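Long-range contacts in 2,3-dihydroxybenzoate-AMP ligase (Mycobacterium smegmatis, PDB 5KEI), which is a two-domain enzyme of the ANL superfamily of AMP-binding ligases, with a large N-terminal region and a small C-terminal domain: residues Pro202-Pro207 and Thr226-Val231; Leu250-Ala255 and Val277-Pro282; Pro369-Asn374 and Gly444-Tyr449; Ile386-Glu391 and Asp436-Phe441; Val502-Gly507 and Pro537-Thr542. All coordinates share one frame; numbering follows the deposited sequence.

In the fold
Contact 2 is the buried one: two neighbouring parallel strands of the nine-stranded sheet, joined by backbone bonds and apolar side chains. Contact 1, partly buried in the same large N-terminal region, is mostly polar, with turn carbonyls meeting the start of helix 227-240, which leads in the chain to strand 248-251 of contact 2. Contacts 3 and 4 share the strand pair 432-440 and 450-455: contact 4 crosses the antiparallel sheet, and contact 3 packs the hairpin loop against helix 369-374, F441 pairing with G448 and Y449 between them. Contact 5, at the surface of the C-terminal domain about 44 Å centre to centre from contact 2, has no hydrogen bond across it and rests on valine and leucine methyls.

Contact 1 (Pro202-Pro207 and Thr226-Val231); sequences PDPAAP and THQDYV
Two carbonyl oxygens of the 202-207 loop face the first turn of helix 227-240. P204 O accepts from Q228 N at 2.9 Å, the donor standing above the carbonyl plane rather than on a lone pair, and Q228 CG lies close beside the same oxygen. A206 O takes a weak bond from H227 N at 3.3 Å and a CA-H...O contact from T226 CA at 3.2 Å. H227 swings its ring back alongside the loop, its CG anti to the carbonyl carbon (chi1 -64°), so that NE2 comes within 3.8 Å of P202 CB. A water bridges H227 NE2 and P207 O, donating to the latter at 3.0 Å, while ND1 of the same ring is held by the backbone N of L47. T226, which pairs with P207 at the end of strand 222-226, is the N-cap, and with D229 it forms a capping box: D229 N donates to T226 OG1 at 3.1 Å. D229 OD1 is gripped twice, on its syn lone pair by T226 N and on its anti lone pair by T226 OG1, the latter at a very short 2.3 Å. R225 makes a salt bridge to the other oxygen, OD2. On the loop side, a type I turn from D203 to A206 presents P204 O to the helix, and an Asx turn steadies it, D203 OD1 accepting from A205 N at 3.0 Å.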
# COMPACT_ATOMS: atom_id res chain seq x y z
N PRO A 202 5.41 -16.08 -15.54
CA PRO A 202 5.03 -14.67 -15.60
C PRO A 202 6.20 -13.80 -16.05
O PRO A 202 7.36 -14.20 -15.90
CB PRO A 202 4.65 -14.33 -14.16
CG PRO A 202 4.43 -15.63 -13.48
CD PRO A 202 5.34 -16.61 -14.17
N ASP A 203 5.89 -12.65 -16.62
CA ASP A 203 6.89 -11.63 -16.90
C ASP A 203 7.26 -11.01 -15.55
O ASP A 203 6.39 -10.54 -14.84
CB ASP A 203 6.31 -10.59 -17.85
CG ASP A 203 7.32 -9.58 -18.30
OD1 ASP A 203 8.42 -9.53 -17.72
OD2 ASP A 203 6.98 -8.81 -19.22
N PRO A 204 8.56 -11.03 -15.20
CA PRO A 204 8.94 -10.49 -13.89
C PRO A 204 8.76 -8.97 -13.81
O PRO A 204 8.65 -8.40 -12.71
CB PRO A 204 10.42 -10.90 -13.77
CG PRO A 204 10.88 -11.13 -15.15
CD PRO A 204 9.69 -11.70 -15.87
N ALA A 205 8.68 -8.31 -14.96
CA ALA A 205 8.35 -6.90 -15.00
C ALA A 205 6.82 -6.66 -15.09
O ALA A 205 6.39 -5.52 -15.28
CB ALA A 205 9.06 -6.24 -16.17
N ALA A 206 6.03 -7.72 -14.95
CA ALA A 206 4.57 -7.64 -14.84
C ALA A 206 4.19 -7.73 -13.36
O ALA A 206 5.02 -8.16 -12.55
CB ALA A 206 3.90 -8.77 -15.65
N PRO A 207 2.94 -7.34 -13.00
CA PRO A 207 2.47 -7.40 -11.61
C PRO A 207 2.61 -8.77 -10.96
O PRO A 207 2.20 -9.76 -11.54
CB PRO A 207 0.98 -7.02 -11.73
CG PRO A 207 0.94 -6.12 -12.89
CD PRO A 207 1.95 -6.64 -13.86
N THR A 226 5.40 -5.05 -9.38
CA THR A 226 5.96 -6.09 -10.23
C THR A 226 6.86 -7.00 -9.42
O THR A 226 7.26 -6.66 -8.31
CB THR A 226 6.74 -5.48 -11.38
OG1 THR A 226 7.89 -4.81 -10.86
CG2 THR A 226 5.88 -4.50 -12.12
N HIS A 227 7.15 -8.17 -9.97
CA HIS A 227 8.10 -9.10 -9.36
C HIS A 227 9.43 -8.39 -9.16
O HIS A 227 10.02 -8.45 -8.07
CB HIS A 227 8.31 -10.35 -10.23
CG HIS A 227 7.08 -11.19 -10.41
ND1 HIS A 227 6.77 -12.24 -9.56
CD2 HIS A 227 6.11 -11.18 -11.35
CE1 HIS A 227 5.66 -12.81 -9.96
NE2 HIS A 227 5.23 -12.19 -11.05
N GLN A 228 9.88 -7.70 -10.20
CA GLN A 228 11.16 -7.02 -10.19
C GLN A 228 11.26 -6.06 -9.00
O GLN A 228 12.26 -6.07 -8.26
CB GLN A 228 11.38 -6.25 -11.50
CG GLN A 228 11.58 -7.11 -12.78
CD GLN A 228 13.01 -7.69 -12.92
OE1 GLN A 228 13.68 -7.94 -11.93
NE2 GLN A 228 13.46 -7.89 -14.17
N ASP A 229 10.23 -5.23 -8.81
CA ASP A 229 10.41 -4.12 -7.90
C ASP A 229 10.09 -4.54 -6.47
O ASP A 229 10.65 -3.97 -5.53
CB ASP A 229 9.60 -2.87 -8.28
CG ASP A 229 8.11 -3.03 -8.08
OD1 ASP A 229 7.41 -3.49 -8.99
OD2 ASP A 229 7.64 -2.75 -6.95
N TYR A 230 9.26 -5.56 -6.31
CA TYR A 230 8.86 -5.98 -4.97
C TYR A 230 9.96 -6.84 -4.33
O TYR A 230 10.22 -6.73 -3.13
CB TYR A 230 7.49 -6.71 -5.01
CG TYR A 230 6.74 -6.45 -3.72
CD1 TYR A 230 6.48 -5.12 -3.37
CD2 TYR A 230 6.19 -7.44 -2.92
CE1 TYR A 230 5.79 -4.77 -2.25
CE2 TYR A 230 5.45 -7.09 -1.75
CZ TYR A 230 5.27 -5.73 -1.44
OH TYR A 230 4.59 -5.27 -0.34
N VAL A 231 10.64 -7.66 -5.14
CA VAL A 231 11.79 -8.40 -4.63
C VAL A 231 12.90 -7.42 -4.27
O VAL A 231 13.49 -7.50 -3.19
CB VAL A 231 12.29 -9.43 -5.64
CG1 VAL A 231 13.61 -10.09 -5.16
CG2 VAL A 231 11.20 -10.48 -5.88
O HOH W 1 2.35 -12.67 -12.15

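Contact 2 (Leu250-Ala255 and Val277-Pro282); sequences LVALPA and VFTTDP
The tight half lies where the strands run side by side. V251 N donates to V277 O at 2.8 Å, nearly straight at 161° and in the carbonyl plane, whereas the next bond along, T279 N to V251 O, is weak at 3.4 Å. L250 and V277 share one face of the sheet, L250 CD1 reaching V277 CG1 at 3.8 Å and then crossing obliquely over T279 CG2 at 3.7 Å. That methyl sits in the crowded position between backbone N and carbonyl carbon, and this brings it to 3.3 Å from V251 O. V251 and F278 occupy the other face, V251 CG2 lying over one face of the phenyl ring. Strands 248-251 and 275-278 are adjacent and parallel, linked through helices 258-262 and 265-271 in a beta-alpha-beta crossover. Beyond their ends the chains separate and the contact thins. A255 CB meets the ring edge of F278 in plane, at CE2, and A252 CB touches P282 CB at 3.9 Å. The side chain of N104 ties the two loops together, bonding to L253 O, A255 N and T279 O. Towards solvent, T279 OG1 accepts from D281 N at 3.0 Å in an ST turn.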
# COMPACT_ATOMS: atom_id res chain seq x y z
N LEU A 250 8.97 -9.49 14.27
CA LEU A 250 7.61 -9.68 14.77
C LEU A 250 6.64 -8.87 13.94
O LEU A 250 6.75 -7.64 13.86
CB LEU A 250 7.51 -9.28 16.24
CG LEU A 250 6.12 -9.22 16.87
CD1 LEU A 250 5.63 -10.63 17.22
CD2 LEU A 250 6.13 -8.33 18.09
N VAL A 251 5.71 -9.56 13.29
CA VAL A 251 4.67 -8.93 12.48
C VAL A 251 3.54 -8.50 13.40
O VAL A 251 2.70 -9.31 13.78
CB VAL A 251 4.15 -9.89 11.40
CG1 VAL A 251 3.01 -9.25 10.59
CG2 VAL A 251 5.31 -10.31 10.48
N ALA A 252 3.54 -7.23 13.75
CA ALA A 252 2.56 -6.71 14.70
C ALA A 252 1.43 -5.96 13.97
O ALA A 252 0.29 -5.92 14.43
CB ALA A 252 3.24 -5.81 15.72
N LEU A 253 1.78 -5.35 12.84
CA LEU A 253 0.80 -4.70 11.98
C LEU A 253 0.11 -5.75 11.08
O LEU A 253 0.59 -6.87 10.98
CB LEU A 253 1.50 -3.63 11.15
CG LEU A 253 2.11 -2.54 12.03
CD1 LEU A 253 3.22 -1.78 11.28
CD2 LEU A 253 1.01 -1.60 12.53
N PRO A 254 -1.01 -5.39 10.42
CA PRO A 254 -1.66 -6.36 9.52
C PRO A 254 -0.74 -6.83 8.40
O PRO A 254 -0.26 -6.03 7.61
CB PRO A 254 -2.85 -5.58 8.96
CG PRO A 254 -2.59 -4.16 9.27
CD PRO A 254 -1.79 -4.15 10.53
N ALA A 255 -0.50 -8.14 8.34
CA ALA A 255 0.52 -8.71 7.47
C ALA A 255 0.40 -8.31 6.00
O ALA A 255 1.39 -8.33 5.28
CB ALA A 255 0.51 -10.23 7.59
N VAL A 277 7.76 -13.89 13.09
CA VAL A 277 6.73 -14.25 14.07
C VAL A 277 5.46 -13.44 13.90
O VAL A 277 5.50 -12.23 14.01
CB VAL A 277 7.22 -14.02 15.51
CG1 VAL A 277 6.10 -14.33 16.48
CG2 VAL A 277 8.48 -14.86 15.82
N PHE A 278 4.34 -14.10 13.63
CA PHE A 278 3.03 -13.43 13.51
C PHE A 278 2.34 -13.32 14.87
O PHE A 278 2.43 -14.24 15.69
CB PHE A 278 2.12 -14.19 12.53
CG PHE A 278 2.61 -14.20 11.11
CD1 PHE A 278 3.60 -15.08 10.72
CD2 PHE A 278 2.09 -13.33 10.18
CE1 PHE A 278 4.06 -15.09 9.43
CE2 PHE A 278 2.55 -13.34 8.87
CZ PHE A 278 3.53 -14.22 8.50
N THR A 279 1.65 -12.21 15.11
CA THR A 279 0.85 -12.08 16.33
C THR A 279 -0.48 -11.41 16.04
O THR A 279 -0.59 -10.53 15.19
CB THR A 279 1.56 -11.27 17.47
OG1 THR A 279 0.66 -11.15 18.58
CG2 THR A 279 1.99 -9.86 17.00
N THR A 280 -1.48 -11.83 16.79
CA THR A 280 -2.85 -11.38 16.67
C THR A 280 -3.07 -10.20 17.60
O THR A 280 -3.98 -9.38 17.43
CB THR A 280 -3.82 -12.53 17.02
OG1 THR A 280 -3.68 -13.57 16.04
CG2 THR A 280 -5.26 -12.07 17.06
N ASP A 281 -2.19 -10.11 18.59
CA ASP A 281 -2.33 -9.13 19.64
C ASP A 281 -1.03 -8.37 19.88
O ASP A 281 -0.14 -8.84 20.61
CB ASP A 281 -2.80 -9.81 20.92
CG ASP A 281 -3.33 -8.83 21.95
OD1 ASP A 281 -3.37 -7.61 21.67
OD2 ASP A 281 -3.73 -9.30 23.04
N PRO A 282 -0.92 -7.18 19.27
CA PRO A 282 0.23 -6.29 19.41
C PRO A 282 0.12 -5.36 20.64
O PRO A 282 0.90 -4.41 20.76
CB PRO A 282 0.18 -5.49 18.11
CG PRO A 282 -1.27 -5.28 17.94
CD PRO A 282 -1.96 -6.55 18.45

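Contact 3 (Pro369-Asn374 and Gly444-Tyr449); sequences PEVLEN and GPLAGY
V371 stands with its two methyls turned to different partners, and the contact is built round that fork. V371 CG1, anti to the backbone N (chi1 169°), sits over one face of the Y449 ring, 3.8 Å from the ring centroid and 14° off the normal, a CH-pi contact in which the two side chains cross at about a right angle. V371 CG2 turns to the loop instead, lying 3.8 Å from P445 O and 4.0 Å from L446 CD2, with the valine and leucine sliding past each other in opposite directions. L446 spreads its own fork over the helix: CD2 comes to 3.5 Å from E370 O, while CD1 touches N374 CB at 4.0 Å. The oxygen so covered is occupied by N374 as well, whose ND2 donates to E370 O at 2.9 Å, on a lone pair and within the amide plane, which fixes the rotation of the amide. The E370 side chain crosses L446 obliquely, its CG in the crowded position between backbone N and carbonyl carbon. The loop is shaped by two successive turns, type I from G444 to A447 and type II from L446 to Y449, the second closed by Y449 N bonding to L446 O at 3.2 Å. G448 takes the third position of this type II turn. The Y449 hydroxyl makes weak bonds to D367 and R378. Helix 369-374 lies between helix 335-344, which touches L372, E373 and N374, and the loop that joins strands 432-440 and 450-455.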
# COMPACT_ATOMS: atom_id res chain seq x y z
N PRO A 369 21.31 10.24 17.06
CA PRO A 369 20.02 10.36 17.75
C PRO A 369 19.15 11.53 17.26
O PRO A 369 17.92 11.38 17.22
CB PRO A 369 20.43 10.55 19.22
CG PRO A 369 21.76 9.83 19.32
CD PRO A 369 22.44 10.13 18.00
N GLU A 370 19.75 12.65 16.89
CA GLU A 370 18.97 13.79 16.42
C GLU A 370 18.31 13.48 15.08
O GLU A 370 17.25 14.03 14.76
CB GLU A 370 19.83 15.06 16.32
CG GLU A 370 21.10 14.94 15.48
CD GLU A 370 22.33 14.45 16.27
OE1 GLU A 370 22.17 13.99 17.43
OE2 GLU A 370 23.45 14.53 15.72
N VAL A 371 18.93 12.59 14.31
CA VAL A 371 18.38 12.18 13.03
C VAL A 371 17.25 11.15 13.23
O VAL A 371 16.22 11.22 12.55
CB VAL A 371 19.47 11.61 12.12
CG1 VAL A 371 18.86 10.93 10.88
CG2 VAL A 371 20.38 12.74 11.69
N LEU A 372 17.43 10.24 14.19
CA LEU A 372 16.40 9.26 14.53
C LEU A 372 15.14 9.92 15.09
O LEU A 372 14.03 9.43 14.90
CB LEU A 372 16.93 8.26 15.56
CG LEU A 372 18.18 7.45 15.22
CD1 LEU A 372 18.52 6.47 16.34
CD2 LEU A 372 18.01 6.71 13.90
N GLU A 373 15.31 11.05 15.78
CA GLU A 373 14.22 11.63 16.54
C GLU A 373 13.56 12.81 15.81
O GLU A 373 12.42 13.13 16.10
CB GLU A 373 14.71 12.06 17.94
CG GLU A 373 15.03 10.87 18.85
CD GLU A 373 15.41 11.23 20.29
OE1 GLU A 373 15.43 12.43 20.64
OE2 GLU A 373 15.71 10.30 21.08
N ASN A 374 14.25 13.43 14.86
CA ASN A 374 13.67 14.61 14.22
C ASN A 374 13.47 14.52 12.72
O ASN A 374 13.11 15.52 12.09
CB ASN A 374 14.52 15.84 14.52
CG ASN A 374 14.61 16.13 16.00
OD1 ASN A 374 13.77 16.84 16.55
ND2 ASN A 374 15.62 15.58 16.65
N GLY A 444 22.75 21.96 8.20
CA GLY A 444 22.70 21.45 9.56
C GLY A 444 23.01 19.97 9.66
O GLY A 444 23.40 19.33 8.67
N PRO A 445 22.82 19.40 10.87
CA PRO A 445 23.06 17.97 11.13
C PRO A 445 21.97 17.06 10.56
O PRO A 445 22.18 15.84 10.45
CB PRO A 445 23.11 17.89 12.66
CG PRO A 445 22.28 19.04 13.12
CD PRO A 445 22.47 20.13 12.10
N LEU A 446 20.82 17.65 10.20
CA LEU A 446 19.71 16.90 9.60
C LEU A 446 19.72 17.02 8.08
O LEU A 446 18.75 16.65 7.42
CB LEU A 446 18.36 17.39 10.14
CG LEU A 446 18.20 17.50 11.66
CD1 LEU A 446 16.79 17.92 12.02
CD2 LEU A 446 18.59 16.21 12.38
N ALA A 447 20.82 17.53 7.54
CA ALA A 447 20.94 17.73 6.09
C ALA A 447 20.80 16.42 5.32
O ALA A 447 21.39 15.41 5.68
CB ALA A 447 22.28 18.38 5.77
N GLY A 448 20.03 16.46 4.24
CA GLY A 448 19.82 15.27 3.41
C GLY A 448 18.55 14.53 3.77
O GLY A 448 18.04 13.71 3.00
N TYR A 449 18.01 14.82 4.95
CA TYR A 449 16.87 14.08 5.46
C TYR A 449 15.55 14.83 5.24
O TYR A 449 15.53 16.06 5.07
CB TYR A 449 17.08 13.73 6.93
CG TYR A 449 18.09 12.60 7.08
CD1 TYR A 449 17.67 11.28 7.18
CD2 TYR A 449 19.47 12.86 7.05
CE1 TYR A 449 18.59 10.23 7.28
CE2 TYR A 449 20.40 11.82 7.14
CZ TYR A 449 19.95 10.50 7.25
OH TYR A 449 20.86 9.45 7.35

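Contact 4 (Ile386-Glu391 and Asp436-Phe441)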
# COMPACT_ATOMS: atom_id res chain seq x y z
N ILE A 386 13.24 12.32 -6.00
CA ILE A 386 12.18 13.08 -5.35
C ILE A 386 12.18 14.53 -5.80
O ILE A 386 13.23 15.16 -5.96
CB ILE A 386 12.26 12.98 -3.80
CG1 ILE A 386 13.24 13.99 -3.20
CG2 ILE A 386 12.57 11.55 -3.36
CD1 ILE A 386 13.23 14.02 -1.66
N ARG A 387 10.98 15.03 -6.04
CA ARG A 387 10.77 16.44 -6.27
C ARG A 387 9.89 17.00 -5.16
O ARG A 387 8.90 16.39 -4.76
CB ARG A 387 10.13 16.67 -7.64
CG ARG A 387 11.02 16.26 -8.81
CD ARG A 387 10.21 16.19 -10.11
NE ARG A 387 9.65 17.48 -10.49
CZ ARG A 387 8.80 17.67 -11.49
NH1 ARG A 387 8.41 16.63 -12.22
NH2 ARG A 387 8.34 18.88 -11.76
N ILE A 388 10.28 18.15 -4.62
CA ILE A 388 9.46 18.86 -3.67
C ILE A 388 9.02 20.15 -4.36
O ILE A 388 9.84 21.03 -4.65
CB ILE A 388 10.23 19.15 -2.36
CG1 ILE A 388 10.77 17.84 -1.78
CG2 ILE A 388 9.31 19.84 -1.37
CD1 ILE A 388 11.42 17.98 -0.42
N VAL A 389 7.72 20.25 -4.67
CA VAL A 389 7.25 21.33 -5.54
C VAL A 389 6.23 22.25 -4.87
O VAL A 389 5.62 21.90 -3.87
CB VAL A 389 6.62 20.77 -6.86
CG1 VAL A 389 7.59 19.84 -7.56
CG2 VAL A 389 5.30 20.07 -6.59
N ASP A 390 6.05 23.43 -5.45
CA ASP A 390 5.04 24.37 -4.96
C ASP A 390 3.72 24.19 -5.70
O ASP A 390 3.55 23.27 -6.50
CB ASP A 390 5.52 25.81 -5.09
CG ASP A 390 5.91 26.18 -6.51
OD1 ASP A 390 5.13 25.91 -7.45
OD2 ASP A 390 7.02 26.75 -6.68
N GLU A 391 2.78 25.08 -5.40
CA GLU A 391 1.41 24.97 -5.88
C GLU A 391 1.31 25.31 -7.36
O GLU A 391 0.35 24.93 -8.04
CB GLU A 391 0.48 25.88 -5.06
CG GLU A 391 1.09 27.21 -4.60
CD GLU A 391 2.10 27.09 -3.45
OE1 GLU A 391 1.82 26.34 -2.48
OE2 GLU A 391 3.16 27.77 -3.49
N ASP A 436 1.65 14.48 0.08
CA ASP A 436 2.34 14.78 1.34
C ASP A 436 3.11 16.10 1.27
O ASP A 436 3.77 16.39 0.28
CB ASP A 436 3.31 13.64 1.71
CG ASP A 436 2.60 12.33 2.01
OD1 ASP A 436 1.59 12.36 2.75
OD2 ASP A 436 3.03 11.28 1.49
N ARG A 437 3.01 16.89 2.33
CA ARG A 437 3.78 18.12 2.45
C ARG A 437 5.04 17.78 3.21
O ARG A 437 4.97 17.25 4.32
CB ARG A 437 2.97 19.21 3.17
CG ARG A 437 3.45 20.64 2.95
CD ARG A 437 2.79 21.61 3.95
NE ARG A 437 1.33 21.42 4.08
CZ ARG A 437 0.68 21.47 5.24
NH1 ARG A 437 1.36 21.67 6.37
NH2 ARG A 437 -0.65 21.30 5.28
N VAL A 438 6.20 18.05 2.61
CA VAL A 438 7.49 17.70 3.23
C VAL A 438 8.54 18.78 2.99
O VAL A 438 8.39 19.64 2.13
CB VAL A 438 8.06 16.34 2.67
CG1 VAL A 438 7.05 15.19 2.78
CG2 VAL A 438 8.50 16.51 1.21
N ARG A 439 9.62 18.73 3.76
CA ARG A 439 10.79 19.52 3.42
C ARG A 439 12.00 18.63 3.58
O ARG A 439 11.99 17.71 4.40
CB ARG A 439 10.91 20.77 4.29
CG ARG A 439 11.03 20.50 5.76
CD ARG A 439 10.87 21.78 6.54
NE ARG A 439 11.06 21.55 7.97
CZ ARG A 439 11.26 22.52 8.86
NH1 ARG A 439 11.28 23.79 8.46
NH2 ARG A 439 11.43 22.23 10.14
N ARG A 440 13.01 18.85 2.74
CA ARG A 440 14.30 18.19 2.86
C ARG A 440 15.28 19.21 3.37
O ARG A 440 15.52 20.23 2.71
CB ARG A 440 14.76 17.62 1.53
CG ARG A 440 16.19 17.07 1.56
CD ARG A 440 16.53 16.33 0.26
NE ARG A 440 15.95 17.00 -0.90
CZ ARG A 440 15.83 16.45 -2.10
NH1 ARG A 440 16.26 15.21 -2.31
NH2 ARG A 440 15.28 17.14 -3.10
N PHE A 441 15.83 18.98 4.56
CA PHE A 441 16.79 19.91 5.15
C PHE A 441 18.01 20.06 4.24
O PHE A 441 18.57 19.06 3.76
CB PHE A 441 17.21 19.45 6.54
CG PHE A 441 16.07 19.33 7.52
CD1 PHE A 441 15.59 20.45 8.18
CD2 PHE A 441 15.50 18.10 7.79
CE1 PHE A 441 14.54 20.35 9.09
CE2 PHE A 441 14.45 17.99 8.70
CZ PHE A 441 13.97 19.12 9.34
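Two strands of a four-stranded antiparallel sheet, 385-389 and 432-440, meet here side chain to side chain, with strand 402-407 lying between them in the sheet order. Their axes approach to 8.0 Å and their directions differ by 105°, consistent with a strongly twisted sheet, and side chains of the two strands meet past the intervening one. I388 makes the largest share of the contact, closely followed by R440. Its CD1, at the end of an extended chain with I388 CG1 anti to the carbonyl carbon, reaches V438 CG2 at 3.7 Å, R440 N at 3.6 Å and R440 CB at 3.9 Å, while I388 CG2 rests 3.6 Å from V438 O. I386 and R440 reach toward each other tip to tip. I386 CD1 lies over one face of the guanidinium, offset toward its rim and 3.3 Å from R440 NH1, so an aliphatic tip packs on the flat charged group. No hydrogen bond joins the segments. L450 of strand 450-455 touches both I386 and R440, and L404 of the intervening strand packs against I386 and V438. Such a coiled antiparallel sheet with aliphatic side chains inside is consistent with the distorted beta-barrel subdomain of ANL enzymes.

Contact 5 (Val502-Gly507 and Pro537-Thr542); sequences VVVFNG and PSLPTT
In the small C-terminal domain, the chain leaving strand 532-535 doubles over one face of the three-stranded mixed sheet and packs L539 against strand 498-505. Directions of the touching parts differ by 124°, and the nearest alpha carbons, V504 CA and P537 CA, are 5.8 Å apart; no hydrogen bond joins the segments, and the touches are van der Waals. L539 starts with CB pointing across the strand rather than at it, and its first torsion, with CG anti to the carbonyl carbon (chi1 -61°), bends the branch inward. L539 CG meets V504 CG2 at 3.9 Å. From there L539 CD2 runs on to V502, 3.7 Å from V502 CG1 and 3.9 Å from V502 O, the two side chains crossing obliquely. The leucine therefore spans two strand residues, V502 and V504, that project from the same face, while V503 between them points to the other side. L539 also touches A484 and I547, so the side chain also has neighbours in strand 482-492 and in the loop leading to helix 549-553. V502 is the deeper of the two valines, buried beneath I552 of that helix and M536. V504 lies nearer the surface, and its two methyls divide the rest of the loop between them. Both follow from a first torsion that sets CG1 anti to the backbone N: V504 CG1 comes to 3.8 Å from P537 O, and V504 CG2 rests on the backbone of S538, 3.6 Å from S538 CA.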
# COMPACT_ATOMS: atom_id res chain seq x y z
N VAL A 502 -16.45 22.04 -11.64
CA VAL A 502 -16.07 21.95 -13.03
C VAL A 502 -15.77 20.49 -13.36
O VAL A 502 -14.82 19.90 -12.85
CB VAL A 502 -14.86 22.85 -13.33
CG1 VAL A 502 -14.64 22.94 -14.82
CG2 VAL A 502 -15.08 24.23 -12.75
N VAL A 503 -16.58 19.90 -14.23
CA VAL A 503 -16.56 18.47 -14.45
C VAL A 503 -16.30 18.10 -15.92
O VAL A 503 -16.84 18.72 -16.83
CB VAL A 503 -17.90 17.85 -13.99
CG1 VAL A 503 -18.03 16.38 -14.44
CG2 VAL A 503 -18.06 18.00 -12.49
N VAL A 504 -15.47 17.08 -16.14
CA VAL A 504 -15.39 16.43 -17.45
C VAL A 504 -16.26 15.18 -17.44
O VAL A 504 -15.96 14.22 -16.73
CB VAL A 504 -13.96 16.05 -17.82
CG1 VAL A 504 -13.93 15.26 -19.14
CG2 VAL A 504 -13.09 17.28 -17.89
N PHE A 505 -17.33 15.19 -18.23
CA PHE A 505 -18.28 14.08 -18.23
C PHE A 505 -17.84 12.94 -19.12
O PHE A 505 -17.13 13.12 -20.11
CB PHE A 505 -19.66 14.54 -18.69
CG PHE A 505 -20.42 15.31 -17.66
CD1 PHE A 505 -20.93 14.67 -16.54
CD2 PHE A 505 -20.66 16.67 -17.82
CE1 PHE A 505 -21.65 15.37 -15.59
CE2 PHE A 505 -21.37 17.38 -16.88
CZ PHE A 505 -21.87 16.73 -15.76
N ASN A 506 -18.31 11.75 -18.76
CA ASN A 506 -18.02 10.55 -19.53
C ASN A 506 -18.98 10.39 -20.71
O ASN A 506 -18.60 10.60 -21.87
CB ASN A 506 -18.11 9.33 -18.63
CG ASN A 506 -16.96 8.42 -18.82
OD1 ASN A 506 -16.34 8.38 -19.89
ND2 ASN A 506 -16.64 7.66 -17.79
N GLY A 507 -20.21 9.99 -20.41
CA GLY A 507 -21.26 9.96 -21.41
C GLY A 507 -22.01 11.28 -21.40
O GLY A 507 -21.40 12.35 -21.26
N PRO A 537 -14.51 20.14 -21.76
CA PRO A 537 -14.01 18.95 -22.48
C PRO A 537 -12.74 18.39 -21.83
O PRO A 537 -12.44 17.20 -21.99
CB PRO A 537 -13.74 19.48 -23.89
CG PRO A 537 -13.53 20.95 -23.70
CD PRO A 537 -14.44 21.36 -22.58
N SER A 538 -12.03 19.24 -21.09
CA SER A 538 -10.90 18.81 -20.28
C SER A 538 -10.53 19.87 -19.24
O SER A 538 -10.93 21.03 -19.35
CB SER A 538 -9.68 18.48 -21.16
OG SER A 538 -9.44 19.52 -22.09
N LEU A 539 -9.78 19.47 -18.22
CA LEU A 539 -9.36 20.40 -17.18
C LEU A 539 -7.93 20.87 -17.43
O LEU A 539 -7.05 20.07 -17.75
CB LEU A 539 -9.49 19.77 -15.80
CG LEU A 539 -10.89 19.32 -15.36
CD1 LEU A 539 -10.82 18.66 -14.00
CD2 LEU A 539 -11.87 20.49 -15.36
N PRO A 540 -7.71 22.18 -17.32
CA PRO A 540 -6.34 22.69 -17.35
C PRO A 540 -5.49 22.17 -16.18
O PRO A 540 -6.01 21.95 -15.08
CB PRO A 540 -6.52 24.21 -17.27
CG PRO A 540 -7.95 24.42 -16.83
CD PRO A 540 -8.70 23.26 -17.39
N THR A 541 -4.20 21.99 -16.43
CA THR A 541 -3.26 21.44 -15.45
C THR A 541 -1.98 22.26 -15.37
O THR A 541 -1.59 22.91 -16.34
CB THR A 541 -2.88 19.99 -15.78
OG1 THR A 541 -2.42 19.91 -17.14
CG2 THR A 541 -4.07 19.06 -15.58
N THR A 542 -1.33 22.24 -14.21
CA THR A 542 0.02 22.80 -14.09
C THR A 542 1.05 21.84 -14.69
O THR A 542 0.72 20.71 -15.08
CB THR A 542 0.38 23.10 -12.62
OG1 THR A 542 0.43 21.88 -11.86
CG2 THR A 542 -0.64 24.03 -12.00